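Local coordinates for protein Ddb_g0293866 (Dictyostelium discoideum, PDB 5LW6) that binds ADP-ribose through its macrodomain, the part described here, and as a whole protein is probably a sensor of DNA damage that recognises poly-ADP-ribose, at residues S203-H206 / G210-I213; E137-G142 / K161-M166; R153-P158 / T171-T176; I192-Q195 / Q199-N202; S103-N108 / I127-N132. All coordinates share one frame; numbering follows the deposited sequence.

Contact 1: S203-H206 / G210-I213; sequences SILH and GIDI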
# COMPACT_ATOMS: atom_id res chain seq x y z
N SER A 203 9.69 16.81 -7.01
CA SER A 203 8.32 16.40 -7.38
C SER A 203 7.33 17.12 -6.47
O SER A 203 7.56 17.28 -5.29
CB SER A 203 8.12 14.90 -7.18
OG SER A 203 6.71 14.46 -7.39
N ILE A 204 6.15 17.46 -7.00
CA ILE A 204 5.06 17.97 -6.16
C ILE A 204 4.74 17.00 -5.03
O ILE A 204 4.33 17.37 -3.92
CB ILE A 204 3.80 18.22 -7.04
CG1 ILE A 204 2.73 18.97 -6.25
CG2 ILE A 204 3.23 16.93 -7.57
CD1 ILE A 204 1.71 19.59 -7.12
N LEU A 205 4.94 15.71 -5.30
CA LEU A 205 4.59 14.73 -4.32
C LEU A 205 5.42 14.95 -3.05
O LEU A 205 4.93 14.74 -1.93
CB LEU A 205 4.78 13.29 -4.81
CG LEU A 205 3.75 13.00 -5.84
CD1 LEU A 205 4.30 11.82 -6.58
CD2 LEU A 205 2.37 12.74 -5.34
N HIS A 206 6.68 15.28 -3.20
CA HIS A 206 7.56 15.50 -2.07
C HIS A 206 7.47 16.90 -1.48
O HIS A 206 7.26 17.11 -0.29
CB HIS A 206 9.01 15.20 -2.48
CG HIS A 206 9.99 15.37 -1.35
ND1 HIS A 206 9.87 14.69 -0.17
CD2 HIS A 206 11.08 16.18 -1.19
CE1 HIS A 206 10.82 15.07 0.68
NE2 HIS A 206 11.57 15.98 0.08
N GLY A 210 4.30 16.26 0.81
CA GLY A 210 5.02 15.73 1.96
C GLY A 210 5.35 14.26 1.94
O GLY A 210 5.69 13.67 3.01
N ILE A 211 5.35 13.68 0.76
CA ILE A 211 5.65 12.24 0.58
C ILE A 211 7.13 12.07 0.49
O ILE A 211 7.81 12.71 -0.38
CB ILE A 211 4.92 11.64 -0.66
CG1 ILE A 211 3.38 11.62 -0.45
CG2 ILE A 211 5.45 10.25 -0.92
CD1 ILE A 211 2.53 11.55 -1.72
N ASP A 212 7.70 11.20 1.33
CA ASP A 212 9.12 10.85 1.27
C ASP A 212 9.46 9.59 0.54
O ASP A 212 10.59 9.46 0.02
CB ASP A 212 9.70 10.74 2.67
CG ASP A 212 9.69 12.09 3.40
OD1 ASP A 212 9.72 13.15 2.72
OD2 ASP A 212 9.59 12.07 4.65
N ILE A 213 8.53 8.62 0.56
CA ILE A 213 8.77 7.30 0.03
C ILE A 213 7.52 6.84 -0.71
O ILE A 213 6.43 6.94 -0.20
CB ILE A 213 9.10 6.25 1.16
CG1 ILE A 213 10.35 6.62 1.95
CG2 ILE A 213 9.15 4.81 0.58
CD1 ILE A 213 10.29 6.09 3.35

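Contact 2: E137-G142 / K161-M166; sequences EQFNLG and KQLYEM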
# COMPACT_ATOMS: atom_id res chain seq x y z
N GLU A 137 -7.43 13.58 -5.37
CA GLU A 137 -7.68 13.70 -3.92
C GLU A 137 -6.84 12.76 -3.09
O GLU A 137 -6.68 12.93 -1.93
CB GLU A 137 -9.18 13.43 -3.66
CG GLU A 137 -9.54 11.99 -4.12
CD GLU A 137 -11.00 11.57 -3.95
OE1 GLU A 137 -11.50 11.59 -2.76
OE2 GLU A 137 -11.61 11.16 -4.99
N GLN A 138 -6.26 11.74 -3.69
CA GLN A 138 -5.48 10.76 -2.95
C GLN A 138 -4.09 11.17 -2.48
O GLN A 138 -3.52 10.53 -1.63
CB GLN A 138 -5.36 9.52 -3.80
CG GLN A 138 -4.32 9.49 -4.85
CD GLN A 138 -4.51 8.24 -5.74
OE1 GLN A 138 -4.09 7.13 -5.38
NE2 GLN A 138 -5.20 8.41 -6.86
N PHE A 139 -3.57 12.27 -2.99
CA PHE A 139 -2.17 12.56 -2.81
C PHE A 139 -1.83 13.49 -1.63
O PHE A 139 -0.70 13.44 -1.14
CB PHE A 139 -1.65 13.14 -4.12
CG PHE A 139 -1.72 12.15 -5.23
CD1 PHE A 139 -0.99 10.99 -5.20
CD2 PHE A 139 -2.54 12.36 -6.29
CE1 PHE A 139 -1.09 10.09 -6.22
CE2 PHE A 139 -2.72 11.43 -7.28
CZ PHE A 139 -1.96 10.28 -7.23
N ASN A 140 -2.79 14.28 -1.16
CA ASN A 140 -2.49 15.17 -0.07
C ASN A 140 -3.17 14.74 1.22
O ASN A 140 -3.84 15.55 1.86
CB ASN A 140 -2.85 16.63 -0.45
CG ASN A 140 -2.13 17.67 0.39
OD1 ASN A 140 -1.19 17.38 1.09
ND2 ASN A 140 -2.55 18.91 0.28
N LEU A 141 -2.91 13.52 1.68
CA LEU A 141 -3.53 13.00 2.91
C LEU A 141 -2.63 13.06 4.10
O LEU A 141 -2.94 12.47 5.11
CB LEU A 141 -3.99 11.56 2.68
CG LEU A 141 -4.87 11.36 1.45
CD1 LEU A 141 -5.13 9.87 1.37
CD2 LEU A 141 -6.18 12.08 1.55
N GLY A 142 -1.47 13.70 3.96
CA GLY A 142 -0.57 13.92 5.07
C GLY A 142 0.25 12.70 5.47
O GLY A 142 0.55 12.51 6.67
N LYS A 161 -1.06 5.87 -13.48
CA LYS A 161 -0.58 6.88 -14.42
C LYS A 161 -0.41 8.23 -13.79
O LYS A 161 0.59 8.90 -13.98
CB LYS A 161 -1.61 6.92 -15.59
CG LYS A 161 -1.33 7.97 -16.66
CD LYS A 161 -2.41 7.86 -17.73
CE LYS A 161 -2.08 8.63 -19.03
NZ LYS A 161 -1.77 10.04 -18.75
N GLN A 162 -1.38 8.63 -12.98
CA GLN A 162 -1.37 10.04 -12.43
C GLN A 162 -0.24 10.24 -11.47
O GLN A 162 0.47 11.21 -11.55
CB GLN A 162 -2.70 10.35 -11.77
CG GLN A 162 -2.81 11.68 -11.10
CD GLN A 162 -2.65 12.84 -12.07
OE1 GLN A 162 -3.25 12.87 -13.15
NE2 GLN A 162 -1.78 13.76 -11.72
N LEU A 163 -0.04 9.24 -10.60
CA LEU A 163 1.13 9.21 -9.75
C LEU A 163 2.44 9.35 -10.52
O LEU A 163 3.26 10.18 -10.19
CB LEU A 163 1.11 7.98 -8.87
CG LEU A 163 2.34 7.74 -8.02
CD1 LEU A 163 2.43 8.71 -6.82
CD2 LEU A 163 2.36 6.29 -7.57
N TYR A 164 2.61 8.54 -11.55
CA TYR A 164 3.83 8.51 -12.35
C TYR A 164 4.05 9.83 -13.07
O TYR A 164 5.16 10.29 -13.09
CB TYR A 164 3.82 7.33 -13.32
CG TYR A 164 4.36 6.06 -12.69
CD1 TYR A 164 3.68 5.36 -11.71
CD2 TYR A 164 5.64 5.59 -12.99
CE1 TYR A 164 4.23 4.24 -11.13
CE2 TYR A 164 6.17 4.49 -12.40
CZ TYR A 164 5.49 3.81 -11.45
OH TYR A 164 6.05 2.72 -10.80
N GLU A 165 2.97 10.47 -13.56
CA GLU A 165 3.13 11.80 -14.18
C GLU A 165 3.66 12.84 -13.21
O GLU A 165 4.49 13.65 -13.55
CB GLU A 165 1.84 12.18 -14.80
CG GLU A 165 1.80 11.34 -16.05
CD GLU A 165 0.53 11.32 -16.84
OE1 GLU A 165 0.48 10.40 -17.68
OE2 GLU A 165 -0.39 12.15 -16.67
N MSE A 166 3.26 12.70 -11.96
CA MSE A 166 3.67 13.56 -10.94
C MSE A 166 5.11 13.35 -10.51
O MSE A 166 5.69 14.24 -10.04
CB MSE A 166 2.70 13.39 -9.75
CG MSE A 166 1.29 13.84 -10.14
SE MSE A 166 0.03 13.23 -8.69
CE MSE A 166 0.42 14.71 -7.46

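Contact 3: R153-P158 / T171-T176; sequences RLKKTP and TFEKVT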
# COMPACT_ATOMS: atom_id res chain seq x y z
N ARG A 153 6.88 -5.87 -13.36
CA ARG A 153 7.74 -5.01 -14.16
C ARG A 153 8.23 -3.77 -13.42
O ARG A 153 9.17 -3.12 -13.82
CB ARG A 153 7.02 -4.53 -15.40
CG ARG A 153 6.65 -5.54 -16.44
CD ARG A 153 7.84 -5.87 -17.32
NE ARG A 153 8.02 -5.14 -18.59
CZ ARG A 153 7.23 -5.30 -19.68
NH1 ARG A 153 6.13 -6.08 -19.69
NH2 ARG A 153 7.54 -4.61 -20.75
N LEU A 154 7.48 -3.38 -12.40
CA LEU A 154 7.83 -2.26 -11.61
C LEU A 154 7.84 -0.94 -12.43
O LEU A 154 8.73 -0.12 -12.32
CB LEU A 154 9.15 -2.48 -10.88
CG LEU A 154 9.18 -3.55 -9.80
CD1 LEU A 154 10.52 -3.49 -9.11
CD2 LEU A 154 7.97 -3.53 -8.81
N LYS A 155 6.83 -0.85 -13.28
CA LYS A 155 6.66 0.26 -14.23
C LYS A 155 5.27 0.87 -14.09
O LYS A 155 4.31 0.29 -13.53
CB LYS A 155 6.81 -0.26 -15.66
CG LYS A 155 8.26 -0.57 -15.96
CD LYS A 155 8.47 -1.02 -17.38
CE LYS A 155 9.91 -1.53 -17.54
NZ LYS A 155 10.13 -2.84 -16.82
N LYS A 156 5.15 2.01 -14.69
CA LYS A 156 3.82 2.66 -14.77
C LYS A 156 2.72 1.76 -15.25
O LYS A 156 2.91 0.99 -16.23
CB LYS A 156 3.93 3.84 -15.69
CG LYS A 156 2.63 4.58 -15.81
CD LYS A 156 2.82 5.79 -16.71
CE LYS A 156 2.28 5.49 -18.08
NZ LYS A 156 3.03 6.36 -19.03
N THR A 157 1.58 1.77 -14.56
CA THR A 157 0.41 1.06 -15.07
C THR A 157 -0.67 2.07 -15.39
O THR A 157 -0.56 3.20 -14.94
CB THR A 157 -0.17 0.05 -14.04
OG1 THR A 157 -0.99 0.73 -13.11
CG2 THR A 157 0.88 -0.67 -13.26
N PRO A 158 -1.74 1.66 -16.13
CA PRO A 158 -2.79 2.63 -16.39
C PRO A 158 -3.48 3.10 -15.10
O PRO A 158 -4.04 4.23 -15.05
CB PRO A 158 -3.76 1.86 -17.28
CG PRO A 158 -2.94 0.82 -17.90
CD PRO A 158 -2.01 0.37 -16.83
N THR A 171 12.03 9.30 -15.10
CA THR A 171 12.94 9.46 -13.99
C THR A 171 12.66 8.37 -12.93
O THR A 171 13.57 7.71 -12.45
CB THR A 171 12.86 10.84 -13.32
OG1 THR A 171 13.03 11.87 -14.33
CG2 THR A 171 13.96 10.94 -12.26
N PHE A 172 11.38 8.22 -12.59
CA PHE A 172 11.06 7.30 -11.52
C PHE A 172 11.37 5.84 -11.94
O PHE A 172 11.86 5.05 -11.12
CB PHE A 172 9.63 7.47 -11.12
CG PHE A 172 9.26 6.73 -9.85
CD1 PHE A 172 9.66 7.18 -8.62
CD2 PHE A 172 8.41 5.61 -9.88
CE1 PHE A 172 9.35 6.49 -7.46
CE2 PHE A 172 8.11 4.92 -8.74
CZ PHE A 172 8.55 5.38 -7.52
N GLU A 173 11.09 5.50 -13.17
CA GLU A 173 11.31 4.14 -13.66
C GLU A 173 12.78 3.77 -13.69
O GLU A 173 13.13 2.63 -13.39
CB GLU A 173 10.67 3.98 -15.01
CG GLU A 173 9.15 3.90 -14.93
CD GLU A 173 8.51 3.45 -16.24
OE1 GLU A 173 9.24 3.37 -17.30
OE2 GLU A 173 7.29 3.16 -16.28
N LYS A 174 13.61 4.73 -14.04
CA LYS A 174 15.04 4.60 -13.99
C LYS A 174 15.59 4.39 -12.59
O LYS A 174 16.37 3.49 -12.38
CB LYS A 174 15.69 5.79 -14.64
CG LYS A 174 17.20 5.67 -14.79
CD LYS A 174 17.81 7.03 -15.04
CE LYS A 174 17.94 7.24 -16.53
NZ LYS A 174 18.38 8.64 -16.78
N VAL A 175 15.16 5.22 -11.64
CA VAL A 175 15.50 5.04 -10.28
C VAL A 175 15.01 3.66 -9.78
O VAL A 175 15.76 3.01 -9.07
CB VAL A 175 14.90 6.15 -9.40
CG1 VAL A 175 15.09 5.77 -7.97
CG2 VAL A 175 15.58 7.49 -9.69
N THR A 176 13.80 3.24 -10.15
CA THR A 176 13.24 1.96 -9.70
C THR A 176 14.13 0.78 -10.18
O THR A 176 14.50 -0.06 -9.37
CB THR A 176 11.82 1.81 -10.19
OG1 THR A 176 11.04 2.94 -9.67
CG2 THR A 176 11.21 0.48 -9.75
O HOH W 1 8.69 2.45 -11.38

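Contact 4: I192-Q195 / Q199-N202; sequences ISLQ and QLVN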
# COMPACT_ATOMS: atom_id res chain seq x y z
N ILE A 192 10.80 3.22 -2.74
CA ILE A 192 11.70 4.09 -3.42
C ILE A 192 11.62 5.44 -2.73
O ILE A 192 10.59 6.05 -2.72
CB ILE A 192 11.30 4.24 -4.90
CG1 ILE A 192 11.43 2.89 -5.62
CG2 ILE A 192 12.14 5.27 -5.68
CD1 ILE A 192 10.15 2.50 -6.20
N SER A 193 12.71 5.91 -2.17
CA SER A 193 12.75 7.20 -1.53
C SER A 193 12.74 8.34 -2.56
O SER A 193 13.47 8.30 -3.54
CB SER A 193 13.98 7.33 -0.65
OG SER A 193 14.14 8.67 -0.18
N LEU A 194 11.86 9.31 -2.41
CA LEU A 194 11.89 10.56 -3.16
C LEU A 194 12.97 11.51 -2.60
O LEU A 194 13.35 12.46 -3.24
CB LEU A 194 10.54 11.26 -3.16
CG LEU A 194 9.35 10.40 -3.52
CD1 LEU A 194 8.07 11.18 -3.65
CD2 LEU A 194 9.63 9.65 -4.80
N GLN A 195 13.45 11.24 -1.40
CA GLN A 195 14.49 12.10 -0.75
C GLN A 195 15.90 11.86 -1.13
O GLN A 195 16.61 12.80 -1.44
CB GLN A 195 14.44 11.95 0.75
CG GLN A 195 13.18 12.47 1.32
CD GLN A 195 13.21 12.46 2.83
OE1 GLN A 195 13.17 11.39 3.47
NE2 GLN A 195 13.27 13.64 3.42
N GLN A 199 16.96 13.06 -8.13
CA GLN A 199 16.14 13.27 -9.33
C GLN A 199 14.63 13.49 -9.12
O GLN A 199 13.94 13.85 -10.07
N LEU A 200 14.13 13.32 -7.88
CA LEU A 200 12.69 13.16 -7.52
C LEU A 200 12.30 14.08 -6.39
O LEU A 200 11.13 14.25 -5.99
CB LEU A 200 12.46 11.70 -7.06
CG LEU A 200 12.64 10.60 -8.09
CD1 LEU A 200 12.63 9.28 -7.37
CD2 LEU A 200 11.57 10.61 -9.17
N VAL A 201 13.30 14.65 -5.75
CA VAL A 201 13.09 15.49 -4.62
C VAL A 201 12.25 16.73 -4.95
O VAL A 201 11.60 17.30 -4.07
CB VAL A 201 14.47 15.90 -4.00
CG1 VAL A 201 15.20 16.96 -4.79
CG2 VAL A 201 14.29 16.38 -2.57
N ASN A 202 12.30 17.15 -6.18
CA ASN A 202 11.55 18.33 -6.56
C ASN A 202 10.12 18.07 -7.00
O ASN A 202 9.41 19.03 -7.31
CB ASN A 202 12.26 19.07 -7.65
CG ASN A 202 13.57 19.66 -7.18
OD1 ASN A 202 14.58 19.49 -7.85
ND2 ASN A 202 13.59 20.26 -6.02

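Contact 5: S103-N108 / I127-N132; sequences SIYSDN and IIKIEN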
# COMPACT_ATOMS: atom_id res chain seq x y z
N SER A 103 -16.56 2.84 -5.69
CA SER A 103 -17.36 1.68 -6.09
C SER A 103 -17.35 0.55 -5.08
O SER A 103 -18.30 -0.23 -4.99
CB SER A 103 -16.97 1.21 -7.47
OG SER A 103 -15.76 0.51 -7.58
N ILE A 104 -16.26 0.42 -4.32
CA ILE A 104 -16.08 -0.67 -3.35
C ILE A 104 -16.53 -0.21 -1.95
O ILE A 104 -16.92 -1.04 -1.14
CB ILE A 104 -14.60 -1.07 -3.29
CG1 ILE A 104 -14.00 -1.38 -4.67
CG2 ILE A 104 -14.31 -2.16 -2.22
CD1 ILE A 104 -14.30 -2.71 -5.23
N TYR A 105 -16.43 1.09 -1.67
CA TYR A 105 -16.80 1.69 -0.38
C TYR A 105 -18.28 1.55 -0.13
O TYR A 105 -19.07 1.82 -1.01
CB TYR A 105 -16.40 3.14 -0.38
CG TYR A 105 -16.50 3.79 1.00
CD1 TYR A 105 -17.76 4.19 1.53
CD2 TYR A 105 -15.35 4.00 1.76
CE1 TYR A 105 -17.85 4.81 2.77
CE2 TYR A 105 -15.44 4.65 2.98
CZ TYR A 105 -16.70 5.02 3.49
OH TYR A 105 -16.75 5.62 4.71
N SER A 106 -18.65 1.01 1.01
CA SER A 106 -20.09 0.84 1.38
C SER A 106 -20.21 0.81 2.87
O SER A 106 -19.25 0.55 3.57
CB SER A 106 -20.64 -0.44 0.78
OG SER A 106 -20.17 -1.62 1.44
N ASP A 107 -21.41 1.03 3.39
CA ASP A 107 -21.63 0.83 4.81
C ASP A 107 -21.30 -0.60 5.26
O ASP A 107 -20.77 -0.79 6.38
CB ASP A 107 -23.13 1.15 5.15
CG ASP A 107 -23.46 2.65 5.03
OD1 ASP A 107 -22.52 3.47 4.97
OD2 ASP A 107 -24.67 3.02 5.04
N ASN A 108 -21.69 -1.62 4.48
CA ASN A 108 -21.39 -3.00 4.78
C ASN A 108 -19.89 -3.26 4.90
O ASN A 108 -19.45 -4.05 5.74
CB ASN A 108 -22.07 -3.99 3.81
CG ASN A 108 -23.59 -4.15 4.05
OD1 ASN A 108 -24.26 -4.84 3.28
ND2 ASN A 108 -24.12 -3.54 5.07
N ILE A 127 -10.24 4.99 6.87
CA ILE A 127 -10.54 4.64 5.46
C ILE A 127 -10.96 5.87 4.77
O ILE A 127 -11.84 6.58 5.25
CB ILE A 127 -11.64 3.56 5.39
CG1 ILE A 127 -11.09 2.23 5.91
CG2 ILE A 127 -12.18 3.42 4.00
CD1 ILE A 127 -12.05 1.07 5.96
N ILE A 128 -10.39 6.15 3.61
CA ILE A 128 -10.62 7.36 2.84
C ILE A 128 -11.18 6.92 1.51
O ILE A 128 -10.56 6.08 0.83
CB ILE A 128 -9.29 8.07 2.51
CG1 ILE A 128 -8.53 8.36 3.79
CG2 ILE A 128 -9.47 9.32 1.63
CD1 ILE A 128 -9.32 9.13 4.81
N LYS A 129 -12.34 7.45 1.14
CA LYS A 129 -12.99 7.13 -0.13
C LYS A 129 -12.38 7.97 -1.22
O LYS A 129 -12.24 9.18 -1.02
CB LYS A 129 -14.49 7.44 -0.00
CG LYS A 129 -15.31 7.08 -1.24
CD LYS A 129 -16.82 7.26 -1.05
CE LYS A 129 -17.23 8.70 -0.91
NZ LYS A 129 -18.70 8.74 -0.66
N ILE A 130 -11.94 7.37 -2.32
CA ILE A 130 -11.44 8.10 -3.47
C ILE A 130 -12.29 7.73 -4.68
O ILE A 130 -12.85 6.63 -4.73
CB ILE A 130 -9.91 7.85 -3.68
CG1 ILE A 130 -9.60 6.36 -3.95
CG2 ILE A 130 -9.15 8.37 -2.44
CD1 ILE A 130 -8.28 6.09 -4.63
N GLU A 131 -12.39 8.62 -5.66
CA GLU A 131 -13.27 8.34 -6.77
C GLU A 131 -12.80 7.17 -7.62
O GLU A 131 -13.60 6.31 -7.97
CB GLU A 131 -13.41 9.61 -7.62
CG GLU A 131 -14.16 9.41 -8.91
CD GLU A 131 -15.66 9.28 -8.71
OE1 GLU A 131 -16.16 9.73 -7.64
OE2 GLU A 131 -16.32 8.75 -9.64
N ASN A 132 -11.51 7.15 -7.94
CA ASN A 132 -10.88 6.07 -8.77
C ASN A 132 -9.41 6.06 -8.56
O ASN A 132 -8.90 6.94 -7.86
CB ASN A 132 -11.16 6.21 -10.25
CG ASN A 132 -10.68 7.51 -10.83
OD1 ASN A 132 -9.49 7.75 -10.94
ND2 ASN A 132 -11.63 8.39 -11.14
O HOH W 2 -14.97 3.97 -7.94

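Contact 1: S203-H206 / G210-I213
His206 and Ile211 are tied by a bond from ring to backbone: His206 ND1 donates to Ile211 O at 2.9 Å, with an N-H...O angle of 157°. The oxygen lies close to the plane of the imidazole, whereas the donor stands above the plane of the Ile211 carbonyl. The ring gets there because CG is anti to the backbone N of His206 (chi1 -179°), which swings the ring edge round to the other segment although the bond from CA to CB points away from it. Beside this bond, Asp212 OD1 lies at the same edge, 3.0 Å from His206 CE1, the carboxylate plane turned well away from that of the ring. Its nearness to ND1 and CE1 would probably favour positive charge on the imidazole.

Backbone bonds close the end of the helix. Ile211 N donates to Leu205 O at 2.9 Å, and Gly210 N makes a weak bond to His206 O. Gly210, with positive phi, is where the chain leaves the helix. At its start, Ser203 OG accepts from Leu205 N (3.0 Å) as an N-cap.

Between the two segments, apolar packing is made by Leu205 and Ile211, side by side with CD2 of Leu205 3.8 Å from CD1 of Ile211. Leu205 also joins helix 204-207 to Leu163, Met166 and Leu167 of helix 161-167, and Ile211 joins the entry to strand 213-217 to Phe146 of strand 145-149.

Contact 2: E137-G142 / K161-M166
Phe139 lies with one ring face beneath the selenium of Met166, a selenomethionine in this crystal. SE stands 3.7 Å from the centroid of the Phe139 ring and 17° off its normal, displaced toward the CD2-CE2 side, which makes this a Met-aromatic contact. The bend at the last torsion of Met166 (chi3 81°) keeps the methyl near the same ring, with CE 4.0 Å from CG of Phe139. On the opposite face lies Gln138, the preceding residue, its CG over the ring centre, so the phenyl is sandwiched between an aliphatic chain and the selenium.

Two further side chains from helix 161-167 meet the ring obliquely. Leu163 CD1 comes to 3.8 Å from Phe139 CE1, and Gln162 brings its CG to 3.8 Å from Phe139 CE2, touching with its aliphatic part. The contact across the two segments is thus carried by dispersion, with one ring reaching from the loop to three side chains of one helical face.

With an alanine at Phe139, Met166 would probably lose the surface under its selenium and be freer to turn, and a gap would be likely to open between Gln138 and Met166.

The 137-142 segment belongs to the connection from strand 125-130 to strand 145-149. Phe139 also meets the Phe146 ring of strand 145-149 and Leu205 of helix 204-207, placing it where loop, strand and two helices converge.

Contact 3: R153-P158 / T171-T176
Leu154 meets Thr176 through the methyl of the threonine: CG2 of Thr176 lies 3.6 Å from Leu154 O and 3.8 Å from Leu154 CB. A water completes this pairing, donating to Leu154 O at 2.7 Å and to Thr176 OG1 at 2.9 Å. The threonine hydroxyl is itself a donor to Phe172 O one turn back, at 2.7 Å, and reaches that carbonyl from the face opposite to the one used by Thr176 N. Its first torsion (chi1 -58°) sets OG1 beside the backbone N for this bond and turns the methyl out to the loop.

The segment 153-158 belongs to the connection from strand 145-149 to helix 161-167, within the three-layered alpha/beta macrodomain; here it runs past helix 169-179.

At Lys155 the aliphatic base of the side chain lies across Glu173 at about a right angle, CB 3.5 Å from Glu173 OE2. Lys155 NZ turns back to donate to Arg153 O. Next, Lys156 N donates to Glu173 OE2 at 2.9 Å, a nearly straight bond (166°) that meets the oxygen on its anti side. Both ammonium groups stay apart from this carboxylate but probably favour its negative charge. With an alanine at Glu173 the acceptor of Lys156 N is gone, and the loop would probably be held less firmly to helix 169-179. Tyr164 of helix 161-167 packs on both Lys156 and Glu173.

Contact 4: I192-Q195 / Q199-N202
Leu194 and Leu200 pack across one another at about a right angle, CD2 of Leu194 standing 4.0 Å from CD1 of Leu200. The same CD1 methyl is 4.0 Å from Ser193 O and grazes Ile192 at CG2 (4.4 Å), so one branch of Leu200 settles against three successive residues at and just past the end of strand 189-193. Its CG sits beside the backbone N (chi1 -66°), and the chain then extends to bring CD1 back over the strand end. Val201 follows, presenting CB to Leu194 O at 3.7 Å.

Behind this first shell, Ser193 shapes the turn: its OG accepts from Gln195 N at 2.9 Å in an ST turn and also takes a bond from Asn196 N, bending the chain as the strand finishes. The backbone of Leu194 pairs with that of Asp212, and Leu200 rests on Phe172 of helix 169-179 while Leu194 reaches Leu205 and Val214.

Chemically the two segments are joined by packing alone. Leu194 O and Val201 N come to 3.3 Å, but the angle is too poor for a hydrogen bond. The side-chain part of the contact is therefore apolar, made largely by leucine methyls, while the polar bonds described run within the turn and to Asp212, not between the segments.

Contact 5: S103-N108 / I127-N132
This contact belongs to the beta-alpha-beta unit of strand 95-101, helix 107-116 and strand 125-130, at the edge of the mixed macrodomain sheet, where the chain leading into the helix lies against the outermost strand 125-130. Tyr105 carries it. With CG anti to the backbone N (chi1 -169°), the phenol swings onto the strand and meets two residues spaced two apart, whose side chains therefore emerge on the same side of the sheet.

Ile127 approaches the ring at its edge, near the ring plane, and CG2 of Ile127 is 3.6 Å from CE2 of Tyr105. Lys129 instead covers a face of the ring with its aliphatic chain: CB stands 4.0 Å from CD2 of Tyr105, and CD lies 4.0 Å from CG of Tyr105, the chain passing across at about a right angle to the tyrosine. The lysine bends at chi3 (68°) beyond CD, and its NZ ends 5.6 Å from the centroid of the Tyr105 ring, so any cation-pi attraction is at most weak. The aliphatic part does the covering in this exposed lysine.

Tyr105 and Ile127 both pack on Val100 and Ile110 as well, which ties the contact to the neighbouring strand and to the helix that the unit carries over it. Ser106 N-caps that helix, its OG bonded to Leu109 N. Farther along, one water bridges the two segments, accepting from Ser103 N at 3.0 Å and donating to Glu131 O at 2.7 Å.

In the fold
Contacts 1 and 4 are the closest pair, centres 7 Å apart, joined by the backbone bond of Leu194 N with Asp212 O (2.7 Å) at the strand 189-193 edge of the sheet. The centres of contacts 1 and 2 are 9 Å apart; here Ser203 OG meets Met166 O at 2.8 Å and Leu205 packs on Met166. Tyr164, on the same helix as Met166, links contact 2 to contact 3, and Phe172 and Thr176 of contact 3 touch Ile192 of contact 4. Contact 5 stands at the other outermost strand, about 30 Å from contact 4 between centres, reaching contact 2 through Glu137 OE2 and Glu131 N (2.7 Å).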